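Local coordinates for 6-aminohexanoate-dimer hydrolase (PDB 4GB7), which is a putative 6-aminohexanoate-dimer hydrolase of the beta-lactamase family, probably cleaving the amide bond of the linear nylon oligomer by a serine mechanism, at residues I66-R78 against A270-E284. Residues are numbered along the deposited sequence; the frame is centred on the assembly and turned at random.
Sequences INDVKNNPDQIAR and AENVSERIWSQIGME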
ATOM      1  N   ILE A  66      -7.924  15.093  -5.774  1.00 18.64           N
ATOM      2  CA  ILE A  66      -7.568  13.787  -6.360  1.00 19.64           C
ATOM      3  C   ILE A  66      -7.163  13.906  -7.823  1.00 21.26           C
ATOM      4  O   ILE A  66      -7.560  14.841  -8.529  1.00 21.72           O
ATOM      5  CB  ILE A  66      -8.685  12.757  -6.240  1.00 19.87           C
ATOM      6  CG1 ILE A  66      -9.908  13.110  -7.098  1.00 22.83           C
ATOM      7  CG2 ILE A  66      -9.080  12.572  -4.784  1.00 17.56           C
ATOM      8  CD1 ILE A  66     -10.837  11.936  -7.386  1.00 24.29           C
ATOM      9  N   ASN A  67      -6.354  12.942  -8.259  1.00 21.61           N
ATOM     10  CA  ASN A  67      -6.093  12.682  -9.649  1.00 20.49           C
ATOM     11  C   ASN A  67      -6.607  11.303  -9.967  1.00 17.64           C
ATOM     12  O   ASN A  67      -6.229  10.316  -9.306  1.00 16.80           O
ATOM     13  CB  ASN A  67      -4.599  12.649  -9.945  1.00 20.62           C
ATOM     14  CG  ASN A  67      -3.948  13.977  -9.837  1.00 20.10           C
ATOM     15  OD1 ASN A  67      -4.605  15.006  -9.738  1.00 20.03           O
ATOM     16  ND2 ASN A  67      -2.607  13.976  -9.916  1.00 19.63           N
ATOM     17  N   ASP A  68      -7.461  11.228 -10.969  1.00 21.25           N
ATOM     18  CA  ASP A  68      -8.032   9.945 -11.366  1.00 20.57           C
ATOM     19  C   ASP A  68      -6.997   9.003 -11.976  1.00 18.98           C
ATOM     20  O   ASP A  68      -6.116   9.438 -12.764  1.00 18.92           O
ATOM     21  CB  ASP A  68      -9.159  10.145 -12.368  1.00 23.41           C
ATOM     22  CG  ASP A  68     -10.416  10.689 -11.768  1.00 30.63           C
ATOM     23  OD1 ASP A  68     -10.701  10.540 -10.568  1.00 31.01           O
ATOM     24  OD2 ASP A  68     -11.171  11.251 -12.586  1.00 38.38           O
ATOM     25  N   VAL A  69      -7.149   7.713 -11.673  1.00 21.10           N
ATOM     26  CA  VAL A  69      -6.387   6.621 -12.296  1.00 19.03           C
ATOM     27  C   VAL A  69      -7.382   5.776 -13.083  1.00 18.58           C
ATOM     28  O   VAL A  69      -8.121   4.985 -12.533  1.00 20.21           O
ATOM     29  CB  VAL A  69      -5.688   5.785 -11.222  1.00 17.72           C
ATOM     30  CG1 VAL A  69      -4.985   4.562 -11.816  1.00 18.59           C
ATOM     31  CG2 VAL A  69      -4.789   6.685 -10.385  1.00 19.33           C
ATOM     32  N   LYS A  70      -7.419   5.986 -14.387  1.00 19.94           N
ATOM     33  CA  LYS A  70      -8.470   5.413 -15.226  1.00 19.98           C
ATOM     34  C   LYS A  70      -8.275   3.937 -15.530  1.00 17.58           C
ATOM     35  O   LYS A  70      -7.154   3.480 -15.839  1.00 19.33           O
ATOM     36  CB  LYS A  70      -8.565   6.169 -16.550  1.00 19.84           C
ATOM     37  CG  LYS A  70      -9.118   7.574 -16.420  1.00 26.80           C
ATOM     38  CD  LYS A  70      -9.303   8.252 -17.763  1.00 30.60           C
ATOM     39  CE  LYS A  70      -7.996   8.652 -18.452  1.00 46.35           C
ATOM     40  NZ  LYS A  70      -8.157   9.096 -19.887  1.00 49.73           N
ATOM     41  N   ASN A  71      -9.373   3.190 -15.485  1.00 18.69           N
ATOM     42  CA  ASN A  71      -9.373   1.840 -16.062  1.00 18.15           C
ATOM     43  C   ASN A  71      -9.653   1.943 -17.568  1.00 19.63           C
ATOM     44  O   ASN A  71      -9.594   3.048 -18.122  1.00 22.62           O
ATOM     45  CB  ASN A  71     -10.401   0.937 -15.378  1.00 18.10           C
ATOM     46  CG  ASN A  71     -11.818   1.251 -15.780  1.00 19.74           C
ATOM     47  OD1 ASN A  71     -12.126   2.377 -16.114  1.00 20.85           O
ATOM     48  ND2 ASN A  71     -12.705   0.269 -15.656  1.00 20.87           N
ATOM     49  N   ASN A  72      -9.881   0.789 -18.213  1.00 21.79           N
ATOM     50  CA  ASN A  72     -10.464   0.716 -19.560  1.00 22.94           C
ATOM     51  C   ASN A  72     -11.870   0.167 -19.493  1.00 21.95           C
ATOM     52  O   ASN A  72     -12.060  -1.062 -19.401  1.00 22.76           O
ATOM     53  CB  ASN A  72      -9.651  -0.150 -20.482  1.00 24.70           C
ATOM     54  CG  ASN A  72     -10.165  -0.096 -21.921  1.00 25.65           C
ATOM     55  OD1 ASN A  72     -11.331   0.280 -22.182  1.00 26.63           O
ATOM     56  ND2 ASN A  72      -9.300  -0.399 -22.851  1.00 26.53           N
ATOM     57  N   PRO A  73     -12.859   1.055 -19.585  1.00 22.51           N
ATOM     58  CA  PRO A  73     -14.233   0.558 -19.408  1.00 24.03           C
ATOM     59  C   PRO A  73     -14.702  -0.463 -20.446  1.00 21.85           C
ATOM     60  O   PRO A  73     -15.691  -1.154 -20.201  1.00 23.62           O
ATOM     61  CB  PRO A  73     -15.082   1.815 -19.489  1.00 32.55           C
ATOM     62  CG  PRO A  73     -14.174   2.921 -19.147  1.00 32.09           C
ATOM     63  CD  PRO A  73     -12.810   2.524 -19.618  1.00 28.57           C
ATOM     64  N   ASP A  74     -14.035  -0.501 -21.605  1.00 25.36           N
ATOM     65  CA  ASP A  74     -14.382  -1.403 -22.672  1.00 25.70           C
ATOM     66  C   ASP A  74     -13.694  -2.741 -22.565  1.00 24.52           C
ATOM     67  O   ASP A  74     -13.983  -3.634 -23.357  1.00 27.70           O
ATOM     68  CB  ASP A  74     -14.068  -0.720 -23.992  1.00 30.03           C
ATOM     69  CG  ASP A  74     -14.921   0.519 -24.196  1.00 34.70           C
ATOM     70  OD1 ASP A  74     -16.129   0.486 -23.887  1.00 41.57           O
ATOM     71  OD2 ASP A  74     -14.389   1.527 -24.638  1.00 43.88           O
ATOM     72  N   GLN A  75     -12.793  -2.887 -21.580  1.00 23.62           N
ATOM     73  CA  GLN A  75     -12.024  -4.120 -21.401  1.00 22.08           C
ATOM     74  C   GLN A  75     -12.009  -4.538 -19.934  1.00 21.93           C
ATOM     75  O   GLN A  75     -10.965  -4.811 -19.372  1.00 29.25           O
ATOM     76  CB  GLN A  75     -10.590  -3.967 -21.915  1.00 24.76           C
ATOM     77  CG  GLN A  75     -10.480  -3.770 -23.427  1.00 29.03           C
ATOM     78  CD  GLN A  75     -10.737  -5.050 -24.211  1.00 39.59           C
ATOM     79  OE1 GLN A  75     -10.355  -6.153 -23.798  1.00 47.24           O
ATOM     80  NE2 GLN A  75     -11.371  -4.904 -25.366  1.00 43.46           N
ATOM     81  N   ILE A  76     -13.177  -4.594 -19.319  1.00 20.51           N
ATOM     82  CA  ILE A  76     -13.289  -5.124 -17.963  1.00 18.42           C
ATOM     83  C   ILE A  76     -13.313  -6.637 -18.070  1.00 19.19           C
ATOM     84  O   ILE A  76     -13.868  -7.170 -19.041  1.00 23.46           O
ATOM     85  CB  ILE A  76     -14.578  -4.635 -17.307  1.00 19.63           C
ATOM     86  CG1 ILE A  76     -14.633  -3.088 -17.269  1.00 22.16           C
ATOM     87  CG2 ILE A  76     -14.818  -5.274 -15.909  1.00 18.81           C
ATOM     88  CD1 ILE A  76     -15.979  -2.560 -16.780  1.00 22.87           C
ATOM     89  N   ALA A  77     -12.705  -7.326 -17.104  1.00 17.55           N
ATOM     90  CA  ALA A  77     -12.693  -8.812 -17.071  1.00 17.36           C
ATOM     91  C   ALA A  77     -13.346  -9.206 -15.755  1.00 18.13           C
ATOM     92  O   ALA A  77     -12.839  -8.906 -14.660  1.00 19.08           O
ATOM     93  CB  ALA A  77     -11.287  -9.342 -17.149  1.00 22.63           C
ATOM     94  N   ARG A  78     -14.531  -9.775 -15.870  1.00 17.78           N
ATOM     95  CA  ARG A  78     -15.256 -10.294 -14.732  1.00 19.39           C
ATOM     96  C   ARG A  78     -14.416 -11.353 -14.032  1.00 21.53           C
ATOM     97  O   ARG A  78     -13.867 -12.234 -14.672  1.00 22.34           O
ATOM     98  CB  ARG A  78     -16.560 -10.916 -15.187  1.00 21.76           C
ATOM     99  CG  ARG A  78     -17.427 -11.411 -14.038  1.00 26.04           C
ATOM    100  CD  ARG A  78     -18.645 -12.214 -14.525  1.00 22.32           C
ATOM    101  NE  ARG A  78     -18.184 -13.563 -14.750  1.00 25.74           N
ATOM    102  CZ  ARG A  78     -18.334 -14.615 -13.955  1.00 21.41           C
ATOM    103  NH1 ARG A  78     -19.107 -14.605 -12.907  1.00 27.81           N
ATOM    104  NH2 ARG A  78     -17.767 -15.750 -14.303  1.00 26.30           N
ATOM    105  N   ALA A 270      -0.508   9.326 -11.517  1.00 18.21           N
ATOM    106  CA  ALA A 270      -1.808   8.758 -11.803  1.00 17.52           C
ATOM    107  C   ALA A 270      -1.859   8.285 -13.251  1.00 19.80           C
ATOM    108  O   ALA A 270      -2.343   7.199 -13.520  1.00 21.72           O
ATOM    109  CB  ALA A 270      -2.954   9.717 -11.494  1.00 20.11           C
ATOM    110  N   GLU A 271      -1.309   9.074 -14.169  1.00 19.08           N
ATOM    111  CA  GLU A 271      -1.313   8.703 -15.593  1.00 20.26           C
ATOM    112  C   GLU A 271      -0.430   7.499 -15.859  1.00 20.62           C
ATOM    113  O   GLU A 271      -0.798   6.599 -16.642  1.00 21.47           O
ATOM    114  CB  GLU A 271      -0.873   9.884 -16.432  1.00 22.51           C
ATOM    115  CG  GLU A 271      -1.942  10.949 -16.525  1.00 28.04           C
ATOM    116  CD  GLU A 271      -1.442  12.352 -16.929  1.00 35.51           C
ATOM    117  OE1 GLU A 271      -0.197  12.676 -17.048  1.00 34.96           O
ATOM    118  OE2 GLU A 271      -2.350  13.177 -17.136  1.00 40.69           O
ATOM    119  N   ASN A 272       0.736   7.465 -15.200  1.00 18.70           N
ATOM    120  CA  ASN A 272       1.617   6.314 -15.269  1.00 20.91           C
ATOM    121  C   ASN A 272       0.935   5.054 -14.764  1.00 18.20           C
ATOM    122  O   ASN A 272       1.003   4.000 -15.399  1.00 17.82           O
ATOM    123  CB  ASN A 272       2.940   6.579 -14.517  1.00 19.89           C
ATOM    124  CG  ASN A 272       3.968   7.277 -15.375  1.00 20.96           C
ATOM    125  OD1 ASN A 272       4.567   6.610 -16.218  1.00 23.12           O
ATOM    126  ND2 ASN A 272       4.185   8.599 -15.177  1.00 20.38           N
ATOM    127  N   VAL A 273       0.294   5.124 -13.604  1.00 18.43           N
ATOM    128  CA  VAL A 273      -0.331   3.942 -13.075  1.00 19.95           C
ATOM    129  C   VAL A 273      -1.466   3.487 -13.982  1.00 17.42           C
ATOM    130  O   VAL A 273      -1.645   2.275 -14.219  1.00 18.04           O
ATOM    131  CB  VAL A 273      -0.830   4.146 -11.611  1.00 18.10           C
ATOM    132  CG1 VAL A 273      -1.683   2.954 -11.162  1.00 18.77           C
ATOM    133  CG2 VAL A 273       0.342   4.379 -10.676  1.00 17.05           C
ATOM    134  N   SER A 274      -2.227   4.433 -14.511  1.00 16.97           N
ATOM    135  CA  SER A 274      -3.315   4.111 -15.449  1.00 18.34           C
ATOM    136  C   SER A 274      -2.818   3.470 -16.734  1.00 17.76           C
ATOM    137  O   SER A 274      -3.273   2.414 -17.122  1.00 20.29           O
ATOM    138  CB  SER A 274      -4.136   5.364 -15.825  1.00 19.94           C
ATOM    139  OG  SER A 274      -5.162   5.022 -16.758  1.00 21.35           O
ATOM    140  N   GLU A 275      -1.838   4.094 -17.370  1.00 17.89           N
ATOM    141  CA  GLU A 275      -1.362   3.595 -18.653  1.00 20.11           C
ATOM    142  C   GLU A 275      -0.663   2.230 -18.525  1.00 19.46           C
ATOM    143  O   GLU A 275      -0.806   1.316 -19.335  1.00 20.90           O
ATOM    144  CB  GLU A 275      -0.421   4.634 -19.272  1.00 21.00           C
ATOM    145  CG  GLU A 275      -1.177   5.875 -19.729  1.00 26.32           C
ATOM    146  CD  GLU A 275      -0.319   6.956 -20.320  1.00 29.90           C
ATOM    147  OE1 GLU A 275       0.873   6.749 -20.500  1.00 33.66           O
ATOM    148  OE2 GLU A 275      -0.869   8.004 -20.662  1.00 43.20           O
ATOM    149  N   ARG A 276       0.109   2.082 -17.460  1.00 20.68           N
ATOM    150  CA  ARG A 276       0.933   0.894 -17.308  1.00 17.97           C
ATOM    151  C   ARG A 276       0.223  -0.289 -16.666  1.00 18.10           C
ATOM    152  O   ARG A 276       0.615  -1.448 -16.888  1.00 19.62           O
ATOM    153  CB  ARG A 276       2.177   1.253 -16.521  1.00 20.27           C
ATOM    154  CG  ARG A 276       3.123   2.177 -17.258  1.00 19.73           C
ATOM    155  CD  ARG A 276       4.138   2.807 -16.325  1.00 23.13           C
ATOM    156  NE  ARG A 276       5.107   3.618 -17.067  1.00 23.37           N
ATOM    157  CZ  ARG A 276       6.193   3.132 -17.679  1.00 28.54           C
ATOM    158  NH1 ARG A 276       6.525   1.831 -17.604  1.00 27.04           N
ATOM    159  NH2 ARG A 276       6.991   3.967 -18.347  1.00 34.80           N
ATOM    160  N   ILE A 277      -0.760  -0.027 -15.816  1.00 18.74           N
ATOM    161  CA  ILE A 277      -1.337  -1.075 -14.996  1.00 17.84           C
ATOM    162  C   ILE A 277      -2.867  -1.034 -15.032  1.00 16.72           C
ATOM    163  O   ILE A 277      -3.499  -2.043 -15.380  1.00 17.46           O
ATOM    164  CB  ILE A 277      -0.859  -1.028 -13.509  1.00 15.46           C
ATOM    165  CG1 ILE A 277       0.656  -1.169 -13.444  1.00 18.57           C
ATOM    166  CG2 ILE A 277      -1.685  -1.999 -12.637  1.00 20.17           C
ATOM    167  CD1 ILE A 277       1.257  -0.883 -12.072  1.00 20.68           C
ATOM    168  N   TRP A 278      -3.444   0.096 -14.665  1.00 17.06           N
ATOM    169  CA  TRP A 278      -4.901   0.151 -14.331  1.00 16.46           C
ATOM    170  C   TRP A 278      -5.796  -0.056 -15.550  1.00 18.40           C
ATOM    171  O   TRP A 278      -6.955  -0.406 -15.426  1.00 18.46           O
ATOM    172  CB  TRP A 278      -5.302   1.465 -13.591  1.00 14.36           C
ATOM    173  CG  TRP A 278      -6.299   1.168 -12.513  1.00 13.46           C
ATOM    174  CD1 TRP A 278      -7.675   1.215 -12.581  1.00 16.99           C
ATOM    175  CD2 TRP A 278      -5.975   0.676 -11.194  1.00 15.08           C
ATOM    176  NE1 TRP A 278      -8.231   0.802 -11.393  1.00 17.07           N
ATOM    177  CE2 TRP A 278      -7.244   0.423 -10.523  1.00 16.26           C
ATOM    178  CE3 TRP A 278      -4.787   0.411 -10.520  1.00 17.69           C
ATOM    179  CZ2 TRP A 278      -7.290  -0.034  -9.212  1.00 20.05           C
ATOM    180  CZ3 TRP A 278      -4.848  -0.072  -9.215  1.00 17.87           C
ATOM    181  CH2 TRP A 278      -6.057  -0.260  -8.570  1.00 18.11           C
ATOM    182  N   SER A 279      -5.275   0.250 -16.724  1.00 16.53           N
ATOM    183  CA  SER A 279      -5.995   0.107 -17.972  1.00 21.29           C
ATOM    184  C   SER A 279      -5.700  -1.244 -18.639  1.00 19.17           C
ATOM    185  O   SER A 279      -6.286  -1.521 -19.668  1.00 25.47           O
ATOM    186  CB  SER A 279      -5.620   1.216 -18.942  1.00 21.55           C
ATOM    187  OG  SER A 279      -4.282   1.126 -19.353  1.00 20.72           O
ATOM    188  N   GLN A 280      -4.795  -2.053 -18.059  1.00 19.63           N
ATOM    189  CA  GLN A 280      -4.221  -3.220 -18.727  1.00 21.03           C
ATOM    190  C   GLN A 280      -4.634  -4.558 -18.185  1.00 18.95           C
ATOM    191  O   GLN A 280      -4.328  -5.560 -18.813  1.00 21.93           O
ATOM    192  CB  GLN A 280      -2.693  -3.155 -18.632  1.00 23.15           C
ATOM    193  CG  GLN A 280      -2.122  -1.850 -19.185  1.00 23.45           C
ATOM    194  CD  GLN A 280      -2.175  -1.862 -20.658  1.00 26.44           C
ATOM    195  OE1 GLN A 280      -1.579  -2.741 -21.283  1.00 32.70           O
ATOM    196  NE2 GLN A 280      -2.887  -0.896 -21.245  1.00 26.80           N
ATOM    197  N   ILE A 281      -5.340  -4.620 -17.045  1.00 19.11           N
ATOM    198  CA  ILE A 281      -5.624  -5.943 -16.441  1.00 19.11           C
ATOM    199  C   ILE A 281      -7.093  -6.162 -16.068  1.00 18.14           C
ATOM    200  O   ILE A 281      -7.403  -6.867 -15.093  1.00 20.23           O
ATOM    201  CB  ILE A 281      -4.666  -6.301 -15.263  1.00 18.73           C
ATOM    202  CG1 ILE A 281      -4.851  -5.337 -14.054  1.00 18.67           C
ATOM    203  CG2 ILE A 281      -3.187  -6.231 -15.733  1.00 19.96           C
ATOM    204  CD1 ILE A 281      -4.058  -5.763 -12.826  1.00 21.57           C
ATOM    205  N   GLY A 282      -7.984  -5.530 -16.842  1.00 20.18           N
ATOM    206  CA  GLY A 282      -9.432  -5.798 -16.740  1.00 19.34           C
ATOM    207  C   GLY A 282     -10.090  -5.223 -15.505  1.00 18.91           C
ATOM    208  O   GLY A 282     -11.170  -5.707 -15.086  1.00 19.00           O
HETATM  209  N   MSE A 283      -9.500  -4.171 -14.946  1.00 18.60           N
HETATM  210  CA  MSE A 283     -10.062  -3.496 -13.740  1.00 18.07           C
HETATM  211  C   MSE A 283     -11.497  -3.014 -13.993  1.00 17.86           C
HETATM  212  O   MSE A 283     -11.814  -2.511 -15.066  1.00 18.80           O
HETATM  213  CB  MSE A 283      -9.268  -2.255 -13.409  1.00 16.79           C
HETATM  214  CG  MSE A 283      -7.760  -2.495 -13.143  1.00 19.64           C
HETATM  215 SE   MSE A 283      -7.546  -3.718 -11.618  0.70 18.47          SE
HETATM  216  CE  MSE A 283      -5.796  -3.048 -11.137  1.00 17.88           C
ATOM    217  N   GLU A 284     -12.338  -3.179 -12.984  1.00 17.77           N
ATOM    218  CA  GLU A 284     -13.724  -2.815 -13.065  1.00 17.56           C
ATOM    219  C   GLU A 284     -14.013  -1.320 -12.936  1.00 17.64           C
ATOM    220  O   GLU A 284     -15.040  -0.851 -13.459  1.00 20.99           O
ATOM    221  CB  GLU A 284     -14.473  -3.514 -11.921  1.00 17.25           C
ATOM    222  CG  GLU A 284     -14.730  -4.967 -12.091  1.00 20.67           C
ATOM    223  CD  GLU A 284     -15.409  -5.495 -10.835  1.00 20.07           C
ATOM    224  OE1 GLU A 284     -16.649  -5.320 -10.688  1.00 21.95           O
ATOM    225  OE2 GLU A 284     -14.703  -6.065 -10.007  1.00 20.57           O
TER
HETATM  226  O   HOH W   1     -15.627   0.911 -15.765  1.00 25.74           O
HETATM  227  O   HOH W   2     -10.436  -2.050 -17.296  1.00 23.39           O
HETATM  228  O   HOH W   3      -6.448  -0.926 -22.216  1.00 32.24           O
HETATM  229  O   HOH W   4      -8.036  -4.048 -19.420  1.00 28.43           O
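Val69 sends its two methyls to different places on helix 270-278. Val69 CG1, anti to the backbone N (chi1 175°), packs 3.6 Å from Trp278 CB and also meets Val273 CG1; Val69 CG2 rests 3.7 Å from Ala270 CB. The valine and tryptophan side chains cross at about a right angle. Selenomethionine Met283 bends back so that its CE lies over one face of the indole, near the rim, while CA of Asn71 approaches the ring edge in plane. Trp278 NE1 donates to the backbone O of Glu285, just beyond 270-284.

Beside this apolar patch, Ser274 OG donates to the backbone O of Lys70 at 2.7 Å. Further on, the Asn71 side chain reaches the loop after the helix. With CG between the backbone N and the carbonyl carbon (chi1 74°), Asn71 ND2 donates almost straight to Met283 O at 3.0 Å; the acceptor lies in the amide plane, yet the nitrogen sits above the carbonyl plane. A water links the same ND2 to Glu284 O.

Past the type I turn 72-75, Ala77 N donates to Gly282 O at 3.0 Å, and Gly282 CA makes a CA-H...O contact of 3.2 Å with Gln75 O. Ile76 CG2 lies across the aliphatic part of Glu284, 3.8 Å from Glu284 CG, while the Glu284 carboxylate forms salt bridges with Arg308 and Arg312.

Strand 66-69, an outer strand of a small antiparallel sheet, runs nearly parallel to helix 270-278, at 10°. Val69 with Ala270, Val273 and Trp278 forms a buried apolar patch, bordered by the Ser274-Lys70 bond. Between the loops the polar grip falls mostly on main-chain atoms, directly or through waters, so main-chain geometry largely holds this half, with Asn71 contributing a direct side-chain bond.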